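Local coordinates for CRISPR-associated endoribonuclease Cas2 (Streptococcus pyogenes serotype M1, PDB 4QR2), which probably acts as a magnesium-dependent nuclease in CRISPR adaptive immunity, working as a homodimer that forms a heterotetramer with a Cas1 homodimer, at residues R17-H22 with K62-R67; V28-R33 with V49-R54. All coordinates share one frame; numbering follows the deposited sequence.

Interaction 1: R17-H22 with K62-R67; sequences RKRLRH and KTDSIR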
loop_
_atom_site.group_PDB
_atom_site.type_symbol
_atom_site.label_atom_id
_atom_site.label_comp_id
_atom_site.label_asym_id
_atom_site.label_seq_id
_atom_site.Cartn_x
_atom_site.Cartn_y
_atom_site.Cartn_z
ATOM N N ARG A 17 -2.314 16.531 1.390
ATOM C CA ARG A 17 -3.636 16.051 1.001
ATOM C C ARG A 17 -3.941 16.445 -0.434
ATOM O O ARG A 17 -4.544 15.710 -1.186
ATOM C CB ARG A 17 -4.703 16.508 1.986
ATOM C CG ARG A 17 -4.570 15.974 3.420
ATOM C CD ARG A 17 -5.793 16.202 4.325
ATOM N NE ARG A 17 -6.134 17.599 4.521
ATOM C CZ ARG A 17 -5.561 18.336 5.462
ATOM N NH1 ARG A 17 -4.707 17.807 6.314
ATOM N NH2 ARG A 17 -5.919 19.561 5.644
ATOM N N LYS A 18 -3.479 17.623 -0.850
ATOM C CA LYS A 18 -3.657 18.072 -2.229
ATOM C C LYS A 18 -2.929 17.207 -3.222
ATOM O O LYS A 18 -3.445 16.807 -4.247
ATOM C CB LYS A 18 -3.200 19.564 -2.380
ATOM C CG LYS A 18 -3.409 20.093 -3.774
ATOM C CD LYS A 18 -3.323 21.621 -3.783
ATOM C CE LYS A 18 -3.713 22.216 -5.111
ATOM N NZ LYS A 18 -3.136 23.590 -5.305
ATOM N N ARG A 19 -1.693 16.891 -2.904
ATOM C CA ARG A 19 -0.959 15.947 -3.724
ATOM C C ARG A 19 -1.655 14.625 -3.812
ATOM O O ARG A 19 -1.767 14.080 -4.904
ATOM C CB ARG A 19 0.456 15.759 -3.202
ATOM C CG ARG A 19 1.297 17.039 -3.346
ATOM C CD ARG A 19 2.834 16.828 -3.181
ATOM N NE ARG A 19 3.298 16.300 -1.925
ATOM C CZ ARG A 19 3.446 17.005 -0.803
ATOM N NH1 ARG A 19 3.885 16.407 0.278
ATOM N NH2 ARG A 19 3.103 18.298 -0.730
ATOM N N LEU A 20 -2.191 14.116 -2.714
ATOM C CA LEU A 20 -2.909 12.837 -2.746
ATOM C C LEU A 20 -4.136 12.959 -3.627
ATOM O O LEU A 20 -4.455 12.040 -4.396
ATOM C CB LEU A 20 -3.294 12.348 -1.338
ATOM C CG LEU A 20 -4.183 11.105 -1.255
ATOM C CD1 LEU A 20 -3.474 9.923 -1.886
ATOM C CD2 LEU A 20 -4.585 10.782 0.186
ATOM N N ARG A 21 -4.844 14.086 -3.592
ATOM C CA ARG A 21 -6.017 14.232 -4.496
ATOM C C ARG A 21 -5.587 14.156 -5.948
ATOM O O ARG A 21 -6.256 13.549 -6.776
ATOM C CB ARG A 21 -6.697 15.582 -4.266
ATOM C CG ARG A 21 -7.494 15.703 -2.948
ATOM C CD ARG A 21 -8.510 16.911 -2.982
ATOM N NE ARG A 21 -7.828 18.202 -3.033
ATOM C CZ ARG A 21 -7.244 18.857 -2.002
ATOM N NH1 ARG A 21 -6.648 19.989 -2.249
ATOM N NH2 ARG A 21 -7.222 18.405 -0.798
ATOM N N HIS A 22 -4.431 14.751 -6.272
ATOM C CA HIS A 22 -3.961 14.752 -7.667
ATOM C C HIS A 22 -3.437 13.399 -8.084
ATOM O O HIS A 22 -3.686 12.991 -9.259
ATOM C CB HIS A 22 -2.842 15.776 -7.825
ATOM C CG HIS A 22 -3.286 17.196 -7.723
ATOM N ND1 HIS A 22 -2.389 18.233 -7.572
ATOM C CD2 HIS A 22 -4.517 17.746 -7.597
ATOM C CE1 HIS A 22 -3.052 19.371 -7.450
ATOM N NE2 HIS A 22 -4.350 19.108 -7.477
ATOM N N LYS A 62 11.258 14.729 -2.275
ATOM C CA LYS A 62 11.965 14.831 -1.002
ATOM C C LYS A 62 11.238 14.184 0.153
ATOM O O LYS A 62 11.883 13.575 0.993
ATOM C CB LYS A 62 12.236 16.276 -0.640
ATOM C CG LYS A 62 13.209 16.925 -1.594
ATOM C CD LYS A 62 13.797 18.201 -1.028
ATOM C CE LYS A 62 15.256 18.324 -1.461
ATOM N NZ LYS A 62 15.446 18.857 -2.838
ATOM N N THR A 63 9.906 14.285 0.181
ATOM C CA THR A 63 9.157 13.854 1.327
ATOM C C THR A 63 8.257 12.673 1.098
ATOM O O THR A 63 7.786 12.078 2.073
ATOM C CB THR A 63 8.292 15.029 1.857
ATOM O OG1 THR A 63 7.448 15.514 0.795
ATOM C CG2 THR A 63 9.158 16.177 2.239
ATOM N N ASP A 64 7.894 12.413 -0.171
ATOM C CA ASP A 64 6.900 11.389 -0.501
ATOM C C ASP A 64 7.614 10.230 -1.182
ATOM O O ASP A 64 8.688 10.384 -1.748
ATOM C CB ASP A 64 5.892 11.909 -1.561
ATOM C CG ASP A 64 5.168 13.224 -1.171
ATOM O OD1 ASP A 64 5.366 13.790 -0.050
ATOM O OD2 ASP A 64 4.445 13.718 -2.062
ATOM N N SER A 65 6.957 9.083 -1.265
ATOM C CA SER A 65 7.386 8.032 -2.195
ATOM C C SER A 65 6.229 7.287 -2.837
ATOM O O SER A 65 5.146 7.265 -2.270
ATOM C CB SER A 65 8.298 7.014 -1.529
ATOM O OG SER A 65 7.595 6.294 -0.574
ATOM N N ILE A 66 6.517 6.617 -3.969
ATOM C CA ILE A 66 5.572 5.750 -4.639
ATOM C C ILE A 66 6.313 4.450 -4.931
ATOM O O ILE A 66 7.457 4.477 -5.422
ATOM C CB ILE A 66 5.034 6.368 -5.964
ATOM C CG1 ILE A 66 4.133 7.564 -5.593
ATOM C CG2 ILE A 66 4.306 5.279 -6.773
ATOM C CD1 ILE A 66 3.291 8.096 -6.703
ATOM N N ARG A 67 5.632 3.340 -4.652
ATOM C CA ARG A 67 6.087 2.039 -4.997
ATOM C C ARG A 67 5.104 1.437 -5.954
ATOM O O ARG A 67 3.882 1.635 -5.824
ATOM C CB ARG A 67 6.284 1.135 -3.714
ATOM C CG ARG A 67 7.413 1.644 -2.881
ATOM C CD ARG A 67 7.544 0.895 -1.562
ATOM N NE ARG A 67 8.119 -0.424 -1.752
ATOM C CZ ARG A 67 9.424 -0.650 -1.797
ATOM N NH1 ARG A 67 10.269 0.385 -1.803
ATOM N NH2 ARG A 67 9.866 -1.861 -1.929
#
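Arg19 and Asp64 form a side-on, two-pronged salt bridge that ties the first helix of the ferredoxin-like fold, 14-27, to the turn leading into strand 65-71. The shorter and straighter prong runs from Arg19 NE to Asp64 OD2, 2.8 Å long with an N-H...O angle of 162°, and OD2 lies in the guanidinium plane. The second runs from Arg19 NH1 to Asp64 OD1 at 3.0 Å, with the oxygen tilted somewhat from that plane. Each oxygen receives its nitrogen on the syn lone pair, and guanidinium and carboxylate are almost coplanar, 19° apart, which leaves Asp64 little freedom to rotate about its CB-CG bond. Arg19 reaches this position by a bend in its chain at chi3 (-60°), which turns the edge carrying NE and NH1 to the acid.

OD1 has a further donor within its own segment. The hydroxyl of Thr63 gives its proton to Asp64 from above the carboxylate plane, OG1 to OD1 2.8 Å. Tyr7 OH and the backbone N of Asp60 are hydrogen-bonded to OD2, so the two oxygens of this buried carboxylate share five bonds. Arg19 also packs on Tyr7 and Val9, while Ser65 pairs through the backbone with Asp8, the predicted magnesium ligand, whose side chain is about 6 Å from that of Asp64. The bridge thus lies beside the predicted metal site, where the 62-67 segment runs next to strand 2-8.

Beyond the paired charges, direct contact is slight. Thr63 OG1 approaches Arg19 NH1 obliquely at 3.7 Å, and the aliphatic part of the arginine adds one touch, CD of Arg19 lying 3.7 Å from OD2 of Asp64.

Interaction 2: V28-R33 with V49-R54; sequences VDYGQR and VDIKHR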
loop_
_atom_site.group_PDB
_atom_site.type_symbol
_atom_site.label_atom_id
_atom_site.label_comp_id
_atom_site.label_asym_id
_atom_site.label_seq_id
_atom_site.Cartn_x
_atom_site.Cartn_y
_atom_site.Cartn_z
ATOM N N VAL A 28 -6.929 6.882 -10.830
ATOM C CA VAL A 28 -8.260 6.283 -11.024
ATOM C C VAL A 28 -8.665 6.343 -12.470
ATOM O O VAL A 28 -9.733 5.829 -12.853
ATOM C CB VAL A 28 -9.331 6.894 -10.083
ATOM C CG1 VAL A 28 -8.958 6.680 -8.620
ATOM C CG2 VAL A 28 -9.650 8.338 -10.389
ATOM N N ASP A 29 -7.880 7.041 -13.298
ATOM C CA ASP A 29 -8.093 6.949 -14.707
ATOM C C ASP A 29 -7.598 5.613 -15.284
ATOM O O ASP A 29 -7.906 5.311 -16.464
ATOM C CB ASP A 29 -7.380 8.077 -15.429
ATOM C CG ASP A 29 -8.234 9.336 -15.599
ATOM O OD1 ASP A 29 -9.465 9.303 -15.404
ATOM O OD2 ASP A 29 -7.675 10.402 -16.000
ATOM N N TYR A 30 -6.851 4.844 -14.496
ATOM C CA TYR A 30 -6.129 3.632 -14.944
ATOM C C TYR A 30 -6.463 2.436 -14.085
ATOM O O TYR A 30 -5.931 1.334 -14.284
ATOM C CB TYR A 30 -4.613 3.819 -14.961
ATOM C CG TYR A 30 -4.204 4.872 -15.931
ATOM C CD1 TYR A 30 -4.110 4.592 -17.309
ATOM C CD2 TYR A 30 -3.957 6.166 -15.498
ATOM C CE1 TYR A 30 -3.757 5.578 -18.200
ATOM C CE2 TYR A 30 -3.565 7.140 -16.375
ATOM C CZ TYR A 30 -3.506 6.853 -17.725
ATOM O OH TYR A 30 -3.140 7.857 -18.588
ATOM N N GLY A 31 -7.374 2.608 -13.141
ATOM C CA GLY A 31 -7.646 1.603 -12.115
ATOM C C GLY A 31 -8.558 2.052 -11.015
ATOM O O GLY A 31 -9.241 3.066 -11.142
ATOM N N GLN A 32 -8.554 1.299 -9.922
ATOM C CA GLN A 32 -9.431 1.462 -8.844
ATOM C C GLN A 32 -8.658 1.848 -7.568
ATOM O O GLN A 32 -7.602 1.290 -7.221
ATOM C CB GLN A 32 -10.132 0.150 -8.581
ATOM C CG GLN A 32 -11.339 0.136 -7.717
ATOM C CD GLN A 32 -12.089 -1.185 -7.885
ATOM O OE1 GLN A 32 -11.475 -2.236 -8.103
ATOM N NE2 GLN A 32 -13.423 -1.139 -7.790
ATOM N N ARG A 33 -9.190 2.867 -6.883
ATOM C CA ARG A 33 -8.672 3.269 -5.586
ATOM C C ARG A 33 -9.254 2.331 -4.518
ATOM O O ARG A 33 -10.466 2.299 -4.344
ATOM C CB ARG A 33 -9.115 4.699 -5.305
ATOM C CG ARG A 33 -8.554 5.271 -4.048
ATOM C CD ARG A 33 -8.940 6.756 -4.037
ATOM N NE ARG A 33 -8.161 7.492 -3.049
ATOM C CZ ARG A 33 -8.313 8.794 -2.803
ATOM N NH1 ARG A 33 -9.257 9.494 -3.434
ATOM N NH2 ARG A 33 -7.585 9.382 -1.882
ATOM N N VAL A 49 4.753 4.005 -18.478
ATOM C CA VAL A 49 5.812 5.025 -18.651
ATOM C C VAL A 49 5.193 6.423 -18.461
ATOM O O VAL A 49 5.732 7.275 -17.750
ATOM C CB VAL A 49 6.539 4.977 -20.005
ATOM C CG1 VAL A 49 7.556 6.114 -20.078
ATOM C CG2 VAL A 49 7.262 3.654 -20.192
ATOM N N ASP A 50 4.061 6.653 -19.091
ATOM C CA ASP A 50 3.379 7.964 -18.970
ATOM C C ASP A 50 2.917 8.274 -17.605
ATOM O O ASP A 50 3.184 9.379 -17.066
ATOM C CB ASP A 50 2.216 8.023 -19.932
ATOM C CG ASP A 50 1.671 9.437 -20.059
ATOM O OD1 ASP A 50 2.446 10.439 -20.141
ATOM O OD2 ASP A 50 0.462 9.528 -20.051
ATOM N N ILE A 51 2.274 7.315 -16.974
ATOM C CA ILE A 51 1.864 7.521 -15.581
ATOM C C ILE A 51 3.031 7.849 -14.652
ATOM O O ILE A 51 2.950 8.715 -13.791
ATOM C CB ILE A 51 1.073 6.331 -15.110
ATOM C CG1 ILE A 51 -0.210 6.248 -15.895
ATOM C CG2 ILE A 51 0.707 6.453 -13.640
ATOM C CD1 ILE A 51 -0.803 4.858 -15.775
ATOM N N LYS A 52 4.141 7.146 -14.763
ATOM C CA LYS A 52 5.324 7.501 -13.943
ATOM C C LYS A 52 5.804 8.951 -14.155
ATOM O O LYS A 52 6.093 9.678 -13.185
ATOM C CB LYS A 52 6.484 6.550 -14.253
ATOM C CG LYS A 52 6.266 5.217 -13.554
ATOM C CD LYS A 52 7.431 4.273 -13.670
ATOM C CE LYS A 52 7.392 3.492 -14.955
ATOM N NZ LYS A 52 8.398 2.377 -14.964
ATOM N N HIS A 53 5.926 9.372 -15.418
ATOM C CA HIS A 53 6.308 10.765 -15.683
ATOM C C HIS A 53 5.335 11.760 -15.023
ATOM O O HIS A 53 5.773 12.713 -14.437
ATOM C CB HIS A 53 6.306 11.052 -17.176
ATOM C CG HIS A 53 7.414 10.362 -17.926
ATOM N ND1 HIS A 53 7.403 10.211 -19.295
ATOM C CD2 HIS A 53 8.581 9.803 -17.498
ATOM C CE1 HIS A 53 8.510 9.606 -19.689
ATOM N NE2 HIS A 53 9.256 9.361 -18.623
ATOM N N ARG A 54 4.048 11.496 -15.142
ATOM C CA ARG A 54 3.022 12.353 -14.535
ATOM C C ARG A 54 3.049 12.407 -13.045
ATOM O O ARG A 54 2.965 13.512 -12.439
ATOM C CB ARG A 54 1.634 12.040 -15.104
ATOM C CG ARG A 54 1.597 12.429 -16.550
ATOM C CD ARG A 54 0.220 12.596 -17.062
ATOM N NE ARG A 54 -0.164 11.365 -17.540
ATOM C CZ ARG A 54 -1.395 10.875 -17.568
ATOM N NH1 ARG A 54 -2.455 11.572 -17.113
ATOM N NH2 ARG A 54 -1.534 9.627 -18.044
#
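Tyr30 lays one face of its ring over the end of Ile51 and points its hydroxyl at Arg54, so that the turn after helix 14-27 meets helix 45-58 through a single aromatic side chain. Ile51 CD1 sits over the centre of the ring, 3.4 Å from the centroid of Tyr30 and only 12° off the ring normal, a close CH-pi contact. The two side chains run antiparallel alongside each other, and Ile51 CG1 lies 3.5 Å from Tyr30 CE2, nearer the hydroxyl end. The extended Ile51 chain (chi2 162°) carries CD1 out from the helix to this place.

Arg54 approaches differently. Its chain stands roughly perpendicular to that of Tyr30, the guanidinium and ring planes standing 71° apart, and NH2 comes to the ring edge to donate a hydrogen bond to Tyr30 OH. The modelled separation of 2.5 Å is very short, so its exact length is doubtful. One helical turn earlier, Asp50 holds the same nitrogen in a salt bridge, Arg54 NH2 to Asp50 OD2 2.8 Å, although the hydrogen-bond geometry is weak.

Val43 touches both Tyr30 and Ile51. The contact is therefore two-natured: the ring face covers part of the isoleucine, while the phenol oxygen appears to meet an arginine nitrogen whose charge is already paired with Asp50 within the helix, an arrangement that would probably help to fix the guanidinium.

Overall arrangement
Both interactions attach a helix of the ferredoxin-like fold to a turn at the start of a strand of the same sheet, and those strands, 31-35 and 65-71, are its outermost within the chain. Interaction 1 joins helix 14-27 to the turn before strand 65-71, and interaction 2 joins helix 45-58 to the turn between helix 14-27 and strand 31-35. Each is partly buried and contains an arginine. In 17-22 with 62-67 contact between the segments is almost wholly a salt bridge, close to the predicted metal site; 28-33 with 49-54 adds aromatic packing, away from it. Leu20 packs on Arg33, bringing the two into direct touch.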